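Local coordinates for tyrosine phosphatase (Orf virus, PDB 5NCR), which acts as a tyrosine phosphatase of triple substrate specificity, working as a disulfide-linked homodimer, and probably helps the virus to suppress host interferon signalling, at residues Arg10-Cys15 against Ala142-Phe147; Gly19-Leu24 against Arg158-Glu163; Lys56-Met61 against Leu109-Ala114; Thr85-Ile90 against Tyr169-Met174. The protein carries 2 engineered substitutions. One frame throughout, in Å; residues are numbered along the deposited sequence. Where two conformers were deposited one is given.

Contact 1: Arg10-Cys15 against Ala142-Phe147; sequences RLLLRC and ARFVYF
L12 reaches in between F144 and F147, and its two methyl branches meet different rings. CD1 lies over one face of F144, 4.0 Å from the ring centroid and only 13° off the ring normal, a CH-pi contact shifted somewhat toward the rim. Behind it, L12 CB comes to 3.6 Å from F144 CE2, as the two side chains run past each other in opposite directions. The second methyl, L12 CD2, packs obliquely against F147, 3.8 Å from CD1 of that ring. A forked leucine suits this place, since one residue can serve two aromatic rings a helical turn apart. F144 leaves its helix to one side; CG stands anti to the backbone N (chi1 177°), and the ring beyond it comes nearer to helix 10-15. There L11 CB stands at the ring edge, near its plane, 4.2 Å from CE2 of F144. C15 SG, 4.2 Å from F144 CZ, makes an oblique sulfur-aromatic contact. No hydrogen bond crosses the contact, which is apolar and buried. The local axes are nearly parallel, 10.7 Å apart at an angle of 18°, a wide spacing that bulky leucine and phenylalanine side chains can fill.

The same C15 sulfur forms the interchain disulfide with C15 of the second subunit, whose L148 packs on L11, C15 and F144, so this helix pair belongs to the dimer interface. Within the chain, I172 and V176 of helix 165-177 touch both L12 and F147, while helix 118-134 lays M124 against F147.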
# COMPACT_ATOMS: atom_id res chain seq x y z
N ARG B 10 -3.73 2.95 9.53
CA ARG B 10 -4.57 3.83 8.73
C ARG B 10 -4.09 3.85 7.26
O ARG B 10 -4.92 3.85 6.34
CB ARG B 10 -4.58 5.25 9.32
N LEU B 11 -2.76 3.82 7.06
CA LEU B 11 -2.12 3.76 5.74
C LEU B 11 -2.61 2.46 5.03
O LEU B 11 -3.07 2.51 3.89
CB LEU B 11 -0.60 3.69 5.93
CG LEU B 11 0.32 4.53 5.07
CD1 LEU B 11 -0.11 6.02 5.02
CD2 LEU B 11 1.72 4.47 5.63
N LEU B 12 -2.51 1.31 5.71
CA LEU B 12 -2.93 0.01 5.17
C LEU B 12 -4.45 -0.08 4.92
O LEU B 12 -4.86 -0.60 3.89
CB LEU B 12 -2.43 -1.17 6.03
CG LEU B 12 -2.64 -2.60 5.46
CD1 LEU B 12 -2.07 -2.74 4.02
CD2 LEU B 12 -2.05 -3.62 6.39
N LEU B 13 -5.26 0.49 5.83
CA LEU B 13 -6.70 0.54 5.64
C LEU B 13 -7.03 1.29 4.34
O LEU B 13 -7.89 0.84 3.60
CB LEU B 13 -7.37 1.22 6.84
CG LEU B 13 -8.90 1.16 6.82
CD1 LEU B 13 -9.41 -0.30 6.99
CD2 LEU B 13 -9.47 2.07 7.88
N ARG B 14 -6.29 2.39 4.03
CA ARG B 14 -6.41 3.16 2.79
C ARG B 14 -5.91 2.35 1.61
O ARG B 14 -6.61 2.36 0.59
CB ARG B 14 -5.67 4.50 2.89
CG ARG B 14 -6.21 5.51 1.90
CD ARG B 14 -5.45 6.82 1.93
NE ARG B 14 -5.77 7.66 0.77
CZ ARG B 14 -5.26 8.86 0.55
NH1 ARG B 14 -4.41 9.40 1.42
NH2 ARG B 14 -5.60 9.54 -0.54
N CYS B 15 -4.70 1.69 1.71
CA CYS B 15 -4.15 0.79 0.66
C CYS B 15 -5.18 -0.26 0.23
O CYS B 15 -5.21 -0.65 -0.95
CB CYS B 15 -2.89 0.09 1.16
SG CYS B 15 -1.40 1.10 1.15
N ALA B 142 6.80 -6.44 6.76
CA ALA B 142 6.54 -7.70 6.04
C ALA B 142 5.07 -8.12 6.21
O ALA B 142 4.42 -8.45 5.22
CB ALA B 142 7.48 -8.79 6.50
N ARG B 143 4.53 -8.01 7.44
CA ARG B 143 3.14 -8.29 7.78
C ARG B 143 2.23 -7.34 7.00
O ARG B 143 1.22 -7.79 6.48
CB ARG B 143 2.86 -8.22 9.30
CG ARG B 143 3.58 -9.31 10.09
CD ARG B 143 3.15 -9.49 11.53
NE ARG B 143 3.18 -8.27 12.33
CZ ARG B 143 4.21 -7.87 13.07
NH1 ARG B 143 5.35 -8.54 13.06
NH2 ARG B 143 4.13 -6.75 13.79
N PHE B 144 2.63 -6.04 6.92
CA PHE B 144 1.91 -4.97 6.22
C PHE B 144 1.73 -5.30 4.75
O PHE B 144 0.62 -5.24 4.23
CB PHE B 144 2.65 -3.61 6.43
CG PHE B 144 2.06 -2.41 5.70
CD1 PHE B 144 2.09 -2.33 4.31
CD2 PHE B 144 1.52 -1.34 6.41
CE1 PHE B 144 1.56 -1.22 3.64
CE2 PHE B 144 1.01 -0.22 5.74
CZ PHE B 144 1.03 -0.17 4.36
N VAL B 145 2.82 -5.65 4.08
CA VAL B 145 2.86 -5.99 2.66
C VAL B 145 2.13 -7.34 2.40
O VAL B 145 1.44 -7.47 1.40
CB VAL B 145 4.32 -5.99 2.14
CG1 VAL B 145 4.39 -6.58 0.73
CG2 VAL B 145 4.91 -4.58 2.15
N TYR B 146 2.29 -8.32 3.30
CA TYR B 146 1.63 -9.60 3.13
C TYR B 146 0.12 -9.40 3.22
O TYR B 146 -0.60 -10.01 2.44
CB TYR B 146 2.13 -10.66 4.13
CG TYR B 146 1.48 -12.02 3.91
CD1 TYR B 146 1.96 -12.89 2.93
CD2 TYR B 146 0.33 -12.39 4.60
CE1 TYR B 146 1.32 -14.11 2.67
CE2 TYR B 146 -0.32 -13.59 4.34
CZ TYR B 146 0.17 -14.45 3.37
OH TYR B 146 -0.48 -15.64 3.14
N PHE B 147 -0.36 -8.54 4.16
CA PHE B 147 -1.78 -8.27 4.33
C PHE B 147 -2.31 -7.65 3.03
O PHE B 147 -3.35 -8.05 2.53
CB PHE B 147 -2.01 -7.31 5.51
CG PHE B 147 -3.48 -7.15 5.88
CD1 PHE B 147 -4.33 -6.34 5.13
CD2 PHE B 147 -3.99 -7.74 7.04
CE1 PHE B 147 -5.67 -6.17 5.49
CE2 PHE B 147 -5.34 -7.63 7.37
CZ PHE B 147 -6.17 -6.82 6.61

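Contact 2: Gly19-Leu24 against Arg158-Glu163; sequences GPPLAL and RGAFLE
P21 and A160 join two irregular segments of the dual-specificity phosphatase fold: the loop leading from helix 7-15 to strand 29-30, and the turn that follows helix 140-158. Glycine suits the point where that helix ends. G159 is the first residue to leave the helical conformation, with a positive phi of 80°, and its bare CA lies 3.3 Å from A23 O in a CA-H...O contact, just where a CB would collide with that oxygen.

Next along, the small A160 offers its methyl to two partners. P21 CB meets A160 CB at 3.6 Å, the rigid, puckered proline ring setting CB and CG against the A160 methyl. L24 starts away from the turn, yet its CD2 comes back to 3.8 Å from A160 CB.

E163 secures the turn from within: its OE2 accepts the backbone N of F161 at 2.7 Å, through the anti lone pair and with a nearly straight N-H...O angle of 165°. R155 of helix 140-158 makes a salt bridge to the same oxygen, and this second partner should help to fix the carboxylate. The guanidinium of R158 turns elsewhere, to T29, G27 and G115.

No direct hydrogen bond passes between the segments. One water bridges them instead, accepting from L22 N at 2.7 Å and donating to G159 O at 2.9 Å.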
# COMPACT_ATOMS: atom_id res chain seq x y z
N GLY B 19 -12.49 0.47 -3.29
CA GLY B 19 -13.65 1.09 -3.93
C GLY B 19 -14.76 0.08 -4.10
O GLY B 19 -14.71 -1.01 -3.52
N PRO B 20 -15.78 0.39 -4.93
CA PRO B 20 -16.91 -0.56 -5.10
C PRO B 20 -16.55 -1.86 -5.82
O PRO B 20 -15.77 -1.84 -6.76
CB PRO B 20 -17.93 0.23 -5.92
CG PRO B 20 -17.16 1.29 -6.56
CD PRO B 20 -16.00 1.63 -5.69
N PRO B 21 -17.15 -3.00 -5.41
CA PRO B 21 -16.88 -4.26 -6.10
C PRO B 21 -17.35 -4.20 -7.55
O PRO B 21 -18.39 -3.61 -7.84
CB PRO B 21 -17.72 -5.28 -5.32
CG PRO B 21 -18.06 -4.62 -4.04
CD PRO B 21 -18.14 -3.18 -4.32
N LEU B 22 -16.54 -4.76 -8.46
CA LEU B 22 -16.86 -4.80 -9.89
C LEU B 22 -17.36 -6.20 -10.31
O LEU B 22 -17.72 -6.41 -11.46
CB LEU B 22 -15.70 -4.27 -10.75
CG LEU B 22 -15.23 -2.83 -10.39
CD1 LEU B 22 -14.01 -2.43 -11.17
CD2 LEU B 22 -16.34 -1.82 -10.57
N ALA B 23 -17.42 -7.12 -9.32
CA ALA B 23 -17.98 -8.47 -9.42
C ALA B 23 -18.35 -8.92 -8.01
O ALA B 23 -17.78 -8.43 -7.04
CB ALA B 23 -16.98 -9.44 -10.03
N LEU B 24 -19.35 -9.80 -7.90
CA LEU B 24 -19.75 -10.32 -6.59
C LEU B 24 -19.33 -11.78 -6.50
O LEU B 24 -19.20 -12.42 -7.56
CB LEU B 24 -21.26 -10.13 -6.32
CG LEU B 24 -21.73 -8.68 -6.03
CD1 LEU B 24 -23.17 -8.68 -5.54
CD2 LEU B 24 -20.82 -7.97 -4.99
N ARG B 158 -12.73 -13.15 -5.76
CA ARG B 158 -14.09 -13.03 -5.25
C ARG B 158 -14.84 -11.78 -5.66
O ARG B 158 -16.07 -11.73 -5.48
CB ARG B 158 -14.04 -13.17 -3.72
CG ARG B 158 -13.65 -14.60 -3.40
CD ARG B 158 -13.84 -15.01 -1.98
NE ARG B 158 -15.21 -14.90 -1.49
CZ ARG B 158 -16.18 -15.79 -1.67
NH1 ARG B 158 -15.98 -16.87 -2.43
NH2 ARG B 158 -17.37 -15.61 -1.12
N GLY B 159 -14.14 -10.78 -6.18
CA GLY B 159 -14.73 -9.52 -6.63
C GLY B 159 -14.99 -8.57 -5.48
O GLY B 159 -14.62 -7.41 -5.54
N ALA B 160 -15.72 -9.06 -4.46
CA ALA B 160 -16.01 -8.31 -3.24
C ALA B 160 -15.47 -9.13 -2.11
O ALA B 160 -15.76 -10.34 -2.02
CB ALA B 160 -17.49 -8.12 -3.08
N PHE B 161 -14.66 -8.49 -1.25
CA PHE B 161 -14.04 -9.18 -0.13
C PHE B 161 -13.64 -8.18 0.92
O PHE B 161 -12.85 -7.28 0.63
CB PHE B 161 -12.80 -9.99 -0.62
CG PHE B 161 -11.95 -10.57 0.49
CD1 PHE B 161 -12.38 -11.66 1.22
CD2 PHE B 161 -10.69 -10.02 0.78
CE1 PHE B 161 -11.59 -12.19 2.25
CE2 PHE B 161 -9.89 -10.57 1.79
CZ PHE B 161 -10.35 -11.64 2.54
N LEU B 162 -14.17 -8.33 2.14
CA LEU B 162 -13.78 -7.50 3.27
C LEU B 162 -13.82 -5.99 2.97
O LEU B 162 -12.84 -5.27 3.14
CB LEU B 162 -12.40 -7.99 3.74
CG LEU B 162 -11.84 -7.54 5.08
CD1 LEU B 162 -12.85 -7.69 6.23
CD2 LEU B 162 -10.57 -8.28 5.35
N GLU B 163 -14.96 -5.54 2.47
CA GLU B 163 -15.23 -4.16 2.10
C GLU B 163 -15.43 -3.33 3.35
O GLU B 163 -15.08 -2.15 3.39
CB GLU B 163 -16.46 -4.10 1.16
CG GLU B 163 -16.38 -5.03 -0.06
CD GLU B 163 -15.21 -4.78 -0.98
OE1 GLU B 163 -14.88 -3.60 -1.19
OE2 GLU B 163 -14.60 -5.76 -1.47
O HOH W 1 -14.10 -5.77 -7.83

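Contact 3: Lys56-Met61 against Leu109-Ala114; sequences KCLVNM and LVHSVA. Engineered in segment 109-114: S112 (natural residue Cys). With PO4 (phosphate ion), chain D.
The H111 ring carries N60 over one face, with N60 CA 4.1 Å from the ring centroid in a CH-pi contact. The N60 amide is turned only 8° from the plane of the imidazole, and its OD1 lies 3.5 Å from H111 CE1. V59 O and L58 CD2 approach the ring obliquely. H111 CG sits between the backbone N and the carbonyl carbon (chi1 70°), and from there the ring lies nearer to strand 57-60. Polar partners nearby hold both groups: Y66 OH bonds H111 NE2, while N60 bonds S64 O through ND2 and T62 N through OD1.

Beneath them runs a regular parallel pairing, in which L109 N, V59 N, H111 N and M61 N donate in turn to C57 O, L109 O, V59 O and H111 O. Beta-branched valine suits such extended strands, and V59 CB meets V110 CG2 at 4.1 Å. On the side of H111, L58 CD2 meets L109 CD2 at 3.7 Å. Unbranched M61 reaches from just beyond the strand, its SD 3.8 Å from V110 CG1.

Past H111 the chain enters the phosphate-binding loop of the Cys-based phosphatases, the HCxxGxxR signature. S112, an engineered serine at its cysteine position, donates through OG to O3 of a bound phosphate at 2.6 Å; S112 OG also hydrogen-bonds S119 OG. A114 N donates to O1 at 3.1 Å; V116 N, N117 N and R118 NE add further bonds.

Helix 40-47 packs on the sheet face of L58, L109 and H111, whereas helices 90-103 and 118-134 pack on that of V59 and V110.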
# COMPACT_ATOMS: atom_id res chain seq x y z
N LYS B 56 -17.39 -31.12 6.95
CA LYS B 56 -17.59 -31.68 8.29
C LYS B 56 -18.02 -30.59 9.25
O LYS B 56 -18.67 -30.88 10.26
CB LYS B 56 -16.30 -32.36 8.78
N CYS B 57 -17.66 -29.34 8.92
CA CYS B 57 -17.94 -28.17 9.75
C CYS B 57 -18.43 -26.97 8.95
O CYS B 57 -17.99 -26.75 7.82
CB CYS B 57 -16.73 -27.80 10.60
SG CYS B 57 -15.98 -29.20 11.48
N LEU B 58 -19.31 -26.19 9.56
CA LEU B 58 -19.87 -24.95 9.03
C LEU B 58 -19.65 -23.86 10.07
O LEU B 58 -19.96 -24.06 11.25
CB LEU B 58 -21.36 -25.06 8.72
CG LEU B 58 -21.78 -25.85 7.50
CD1 LEU B 58 -23.24 -26.24 7.61
CD2 LEU B 58 -21.56 -25.04 6.23
N VAL B 59 -19.08 -22.74 9.66
CA VAL B 59 -18.87 -21.61 10.57
C VAL B 59 -19.83 -20.53 10.05
O VAL B 59 -19.59 -19.89 9.02
CB VAL B 59 -17.40 -21.14 10.67
CG1 VAL B 59 -17.29 -19.94 11.61
CG2 VAL B 59 -16.45 -22.26 11.10
N ASN B 60 -20.94 -20.36 10.75
CA ASN B 60 -22.02 -19.44 10.44
C ASN B 60 -21.84 -18.11 11.12
O ASN B 60 -21.98 -17.99 12.34
CB ASN B 60 -23.37 -20.07 10.79
CG ASN B 60 -24.56 -19.18 10.54
OD1 ASN B 60 -24.52 -18.25 9.74
ND2 ASN B 60 -25.66 -19.48 11.19
N MET B 61 -21.58 -17.09 10.33
CA MET B 61 -21.36 -15.76 10.88
C MET B 61 -22.49 -14.79 10.60
O MET B 61 -22.29 -13.58 10.58
CB MET B 61 -20.02 -15.26 10.45
CG MET B 61 -18.95 -16.09 11.07
SD MET B 61 -17.42 -15.74 10.33
CE MET B 61 -16.89 -14.37 11.38
N LEU B 109 -16.57 -24.86 5.93
CA LEU B 109 -17.10 -23.72 5.20
C LEU B 109 -17.41 -22.55 6.14
O LEU B 109 -18.32 -22.64 6.96
CB LEU B 109 -18.34 -24.15 4.37
CG LEU B 109 -19.02 -23.01 3.59
CD1 LEU B 109 -18.12 -22.42 2.48
CD2 LEU B 109 -20.38 -23.43 3.09
N VAL B 110 -16.68 -21.44 5.99
CA VAL B 110 -16.90 -20.21 6.73
C VAL B 110 -17.81 -19.37 5.83
O VAL B 110 -17.48 -19.11 4.67
CB VAL B 110 -15.58 -19.48 7.07
CG1 VAL B 110 -15.84 -18.26 7.96
CG2 VAL B 110 -14.57 -20.43 7.72
N HIS B 111 -18.98 -18.99 6.35
CA HIS B 111 -19.94 -18.26 5.51
C HIS B 111 -20.71 -17.17 6.26
O HIS B 111 -20.83 -17.19 7.49
CB HIS B 111 -20.90 -19.24 4.80
CG HIS B 111 -21.86 -19.89 5.75
ND1 HIS B 111 -23.10 -19.31 6.03
CD2 HIS B 111 -21.71 -20.99 6.52
CE1 HIS B 111 -23.67 -20.09 6.93
NE2 HIS B 111 -22.88 -21.13 7.24
N SER B 112 -21.23 -16.23 5.48
CA SER B 112 -22.09 -15.11 5.88
C SER B 112 -22.90 -14.81 4.63
O SER B 112 -22.55 -15.28 3.57
CB SER B 112 -21.27 -13.92 6.39
OG SER B 112 -20.25 -13.56 5.47
N VAL B 113 -23.99 -14.07 4.74
CA VAL B 113 -24.99 -13.89 3.68
C VAL B 113 -24.38 -13.61 2.29
O VAL B 113 -24.58 -14.42 1.40
CB VAL B 113 -26.08 -12.85 4.05
CG1 VAL B 113 -27.10 -12.69 2.92
CG2 VAL B 113 -26.79 -13.26 5.34
N ALA B 114 -23.64 -12.50 2.12
CA ALA B 114 -23.05 -12.16 0.82
C ALA B 114 -21.72 -12.89 0.56
O ALA B 114 -21.23 -12.88 -0.57
CB ALA B 114 -22.85 -10.65 0.74
P PO4 D . -21.51 -10.42 4.41
O1 PO4 D . -23.11 -10.39 4.39
O2 PO4 D . -20.93 -9.15 3.65
O3 PO4 D . -20.98 -11.76 3.72
O4 PO4 D . -21.01 -10.41 5.83

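Contact 4: Thr85-Ile90 against Tyr169-Met174; sequences TNIASI and YQLIKM
Q170 reaches from its helix to the loop at T85-A88, touching it along most of its length. Its CB lies 3.9 Å from I87 CG1. From there the chain runs extended (chi2 -179°), carrying CD to 3.5 Å from the same I87 CG1. The amide then divides its work. Q170 OE1 accepts I87 N at 2.9 Å, almost straight at 175°, with a weak second bond from A88 N. On the other branch, Q170 NE2 donates to T85 O at 2.8 Å, the donor lying in the carbonyl plane. Glutamine suits the place: it is long enough to cross and offers both a donor and an acceptor to loop backbone. N86 shapes that loop, its OD1 accepting A88 N at 3.3 Å in an Asx turn.

Beside the amide, I87 CD1 makes an apolar contact with L171 CG at 4.1 Å. Flexible M174 rests its CE close to the carbonyl oxygen of A88, 3.2 Å from A88 O.

The loop leads into helix 90-103, whose M91 touches both L171 and M174. Helix 165-177 thus bears on the start of that helix, while its I172 turns to helices 7-15 and 140-158.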
# COMPACT_ATOMS: atom_id res chain seq x y z
N THR B 85 -19.32 -3.07 15.04
CA THR B 85 -19.13 -4.45 15.50
C THR B 85 -17.65 -4.76 15.82
O THR B 85 -16.76 -4.45 15.04
CB THR B 85 -19.78 -5.42 14.52
OG1 THR B 85 -21.19 -5.33 14.69
CG2 THR B 85 -19.38 -6.85 14.73
N ASN B 86 -17.45 -5.34 17.02
CA ASN B 86 -16.19 -5.80 17.59
C ASN B 86 -15.91 -7.27 17.21
O ASN B 86 -16.70 -8.17 17.52
CB ASN B 86 -16.21 -5.63 19.12
CG ASN B 86 -14.89 -5.91 19.80
OD1 ASN B 86 -13.83 -5.88 19.19
ND2 ASN B 86 -14.93 -6.20 21.09
N ILE B 87 -14.79 -7.51 16.54
CA ILE B 87 -14.35 -8.84 16.10
C ILE B 87 -13.00 -9.22 16.73
O ILE B 87 -12.51 -10.33 16.50
CB ILE B 87 -14.35 -8.99 14.55
CG1 ILE B 87 -13.42 -7.95 13.86
CG2 ILE B 87 -15.77 -8.97 14.00
CD1 ILE B 87 -12.75 -8.42 12.59
N ALA B 88 -12.40 -8.29 17.51
CA ALA B 88 -11.12 -8.44 18.22
C ALA B 88 -11.11 -9.61 19.20
O ALA B 88 -10.07 -10.22 19.34
CB ALA B 88 -10.75 -7.15 18.93
N SER B 89 -12.24 -9.93 19.87
CA SER B 89 -12.20 -11.10 20.77
C SER B 89 -12.68 -12.40 20.06
O SER B 89 -12.26 -13.50 20.45
CB SER B 89 -12.91 -10.85 22.09
OG SER B 89 -14.26 -10.47 21.90
N ILE B 90 -13.45 -12.28 18.98
CA ILE B 90 -13.90 -13.45 18.19
C ILE B 90 -12.73 -14.02 17.35
O ILE B 90 -12.58 -15.24 17.25
CB ILE B 90 -15.09 -13.03 17.29
CG1 ILE B 90 -16.39 -12.87 18.10
CG2 ILE B 90 -15.30 -13.97 16.07
CD1 ILE B 90 -17.42 -11.93 17.43
N TYR B 169 -9.89 -2.77 9.46
CA TYR B 169 -9.02 -2.04 10.36
C TYR B 169 -8.71 -2.91 11.59
O TYR B 169 -7.54 -3.01 11.97
CB TYR B 169 -9.67 -0.70 10.80
CG TYR B 169 -8.83 0.09 11.79
CD1 TYR B 169 -7.74 0.85 11.36
CD2 TYR B 169 -9.13 0.08 13.15
CE1 TYR B 169 -6.98 1.59 12.26
CE2 TYR B 169 -8.37 0.82 14.06
CZ TYR B 169 -7.29 1.57 13.61
OH TYR B 169 -6.54 2.31 14.50
N GLN B 170 -9.73 -3.57 12.18
CA GLN B 170 -9.54 -4.45 13.34
C GLN B 170 -8.55 -5.60 13.01
O GLN B 170 -7.74 -5.96 13.85
CB GLN B 170 -10.86 -5.02 13.84
CG GLN B 170 -11.73 -3.98 14.52
CD GLN B 170 -13.00 -4.63 15.02
OE1 GLN B 170 -13.02 -5.32 16.03
NE2 GLN B 170 -14.08 -4.43 14.34
N LEU B 171 -8.62 -6.13 11.79
CA LEU B 171 -7.71 -7.18 11.31
C LEU B 171 -6.30 -6.64 11.11
O LEU B 171 -5.33 -7.29 11.50
CB LEU B 171 -8.24 -7.81 10.01
CG LEU B 171 -9.51 -8.66 10.14
CD1 LEU B 171 -10.12 -8.92 8.80
CD2 LEU B 171 -9.23 -9.98 10.81
N ILE B 172 -6.17 -5.43 10.56
CA ILE B 172 -4.87 -4.76 10.41
C ILE B 172 -4.25 -4.61 11.79
O ILE B 172 -3.12 -5.00 11.97
CB ILE B 172 -4.96 -3.43 9.62
CG1 ILE B 172 -5.34 -3.71 8.14
CG2 ILE B 172 -3.66 -2.58 9.72
CD1 ILE B 172 -5.95 -2.54 7.38
N LYS B 173 -5.01 -4.08 12.77
CA LYS B 173 -4.52 -3.87 14.15
C LYS B 173 -4.00 -5.16 14.77
O LYS B 173 -2.90 -5.20 15.32
CB LYS B 173 -5.62 -3.30 15.06
CG LYS B 173 -5.98 -1.84 14.85
CD LYS B 173 -4.92 -0.84 15.27
CE LYS B 173 -4.91 -0.45 16.73
NZ LYS B 173 -3.91 0.61 16.99
N MET B 174 -4.79 -6.22 14.65
CA MET B 174 -4.47 -7.52 15.20
C MET B 174 -3.29 -8.25 14.52
O MET B 174 -2.45 -8.80 15.23
CB MET B 174 -5.75 -8.37 15.17
CG MET B 174 -5.61 -9.78 15.65
SD MET B 174 -7.25 -10.42 16.10
CE MET B 174 -7.34 -9.77 17.81

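Contacts 1 and 3 are buried; contacts 2 and 4 are only partly so. Contact 1 is purely apolar and extends into the dimer interface, whereas contact 3, about 26 Å away between centres, relies on strand hydrogen bonds and leads to the phosphate site. The loop contacts use other means: a bridging water and apolar packing on an alanine methyl in contact 2, a side-chain amide bonded to backbone in contact 4. Helix 140-158 serves contact 1 and ends at contact 2, while helix 165-177, which supplies contact 4, packs I172 against L12 and F147 of contact 1. L162 and L171 likewise bring contacts 2 and 4 together.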